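Local coordinates for protein purine nucleoside phosphorylase (Anopheles gambiae, PDB 2P4S) that catalyses the phosphorolysis of inosine, guanosine and their 2'-deoxy forms to free purine bases and pentose 1-phosphates in purine salvage, working as a homotrimer, at residues Ser344-Gly347 with Val348-Arg352. Numbering follows the deposited sequence.
Sequences SIVG and VGKNR
Ser-344 O receives Val-348 N at 3.0 Å, an i to i+4 bond bent to 132° at the hydrogen. With Val-348 CG1 anti to its backbone N (chi1 172°), Val-348 CG2 lies beside that N and packs 3.3 Å from Ser-344 O. Ile-345 O departs from the helical pattern: it stands 3.9 Å from Gly-349 N, and a water links the two atoms, donating to Ile-345 O at 2.7 Å and weakly accepting from Gly-349 N. A weak bond from Val-348 N also reaches Ile-345 O. Val-346 O restores regular pairing, taking Lys-350 N in a nearly straight bond (169°). Over this turn the lysine chain, bent at chi3 and chi4, folds back across Val-346, bringing Lys-350 NZ to 3.8 Å from Val-346 CG1. Gly-347 O accepts Asn-351 N at 2.9 Å. Arg-352 stands at the N-cap position of helix 353-370, and its NE bonds weakly to Val-348 O. Outside the turn, Ile-345 touches the bound inhibitor and Thr-327 and Asn-328 of strand 319-329, and Val-348 also packs on Thr-327. The geometry is that of a water-inserted alpha-helical turn, within a helix lining the nucleoside pocket of this phosphorylase.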
loop_
_atom_site.group_PDB
_atom_site.type_symbol
_atom_site.label_atom_id
_atom_site.label_comp_id
_atom_site.label_asym_id
_atom_site.label_seq_id
_atom_site.Cartn_x
_atom_site.Cartn_y
_atom_site.Cartn_z
ATOM N N SER A 344 -25.972 4.041 -12.476
ATOM C CA SER A 344 -25.722 5.182 -13.395
ATOM C C SER A 344 -24.410 5.033 -14.184
ATOM O O SER A 344 -24.350 5.344 -15.370
ATOM C CB SER A 344 -25.650 6.513 -12.638
ATOM O OG SER A 344 -26.809 6.704 -11.855
ATOM N N ILE A 345 -23.384 4.556 -13.497
ATOM C CA ILE A 345 -22.045 4.361 -14.052
ATOM C C ILE A 345 -22.075 3.374 -15.201
ATOM O O ILE A 345 -21.524 3.646 -16.274
ATOM C CB ILE A 345 -21.028 3.969 -12.898
ATOM C CG1 ILE A 345 -20.665 5.237 -12.066
ATOM C CG2 ILE A 345 -19.795 3.227 -13.421
ATOM C CD1 ILE A 345 -19.880 4.958 -10.762
ATOM N N VAL A 346 -22.755 2.237 -14.980
ATOM C CA VAL A 346 -22.930 1.228 -15.995
ATOM C C VAL A 346 -23.786 1.826 -17.112
ATOM O O VAL A 346 -23.483 1.623 -18.265
ATOM C CB VAL A 346 -23.559 -0.083 -15.387
ATOM C CG1 VAL A 346 -23.864 -1.135 -16.455
ATOM C CG2 VAL A 346 -22.622 -0.649 -14.301
ATOM N N GLY A 347 -24.818 2.599 -16.751
ATOM C CA GLY A 347 -25.656 3.324 -17.725
ATOM C C GLY A 347 -24.948 4.253 -18.711
ATOM O O GLY A 347 -25.396 4.422 -19.844
ATOM N N VAL A 348 -23.857 4.884 -18.290
ATOM C CA VAL A 348 -23.103 5.802 -19.150
ATOM C C VAL A 348 -22.539 5.027 -20.384
ATOM O O VAL A 348 -22.642 5.502 -21.539
ATOM C CB VAL A 348 -21.983 6.529 -18.339
ATOM C CG1 VAL A 348 -21.050 7.357 -19.244
ATOM C CG2 VAL A 348 -22.580 7.412 -17.249
ATOM N N GLY A 349 -21.963 3.855 -20.138
ATOM C CA GLY A 349 -21.512 2.980 -21.207
ATOM C C GLY A 349 -22.579 2.365 -22.092
ATOM O O GLY A 349 -22.391 2.306 -23.317
ATOM N N LYS A 350 -23.686 1.901 -21.481
ATOM C CA LYS A 350 -24.858 1.372 -22.196
ATOM C C LYS A 350 -25.393 2.419 -23.131
ATOM O O LYS A 350 -25.740 2.103 -24.263
ATOM C CB LYS A 350 -26.010 0.974 -21.258
ATOM C CG LYS A 350 -25.608 0.061 -20.095
ATOM C CD LYS A 350 -26.803 -0.249 -19.111
ATOM C CE LYS A 350 -27.306 -1.691 -19.308
ATOM N NZ LYS A 350 -26.171 -2.675 -19.122
ATOM N N ASN A 351 -25.467 3.659 -22.648
ATOM C CA ASN A 351 -25.897 4.785 -23.482
ATOM C C ASN A 351 -24.925 5.145 -24.634
ATOM O O ASN A 351 -25.264 5.970 -25.488
ATOM C CB ASN A 351 -26.238 6.037 -22.629
ATOM C CG ASN A 351 -27.431 5.803 -21.679
ATOM O OD1 ASN A 351 -28.308 4.969 -21.940
ATOM N ND2 ASN A 351 -27.442 6.522 -20.559
ATOM N N ARG A 352 -23.736 4.534 -24.644
ATOM C CA ARG A 352 -22.715 4.785 -25.675
ATOM C C ARG A 352 -22.236 3.539 -26.420
ATOM O O ARG A 352 -21.155 3.529 -27.010
ATOM C CB ARG A 352 -21.536 5.534 -25.070
ATOM C CG ARG A 352 -21.850 6.962 -24.899
ATOM C CD ARG A 352 -21.097 7.556 -23.735
ATOM N NE ARG A 352 -21.991 8.400 -22.913
ATOM C CZ ARG A 352 -22.075 9.710 -23.048
ATOM N NH1 ARG A 352 -21.325 10.319 -23.967
ATOM N NH2 ARG A 352 -22.880 10.413 -22.275
HETATM O O HOH W 1 -20.054 2.761 -18.313
#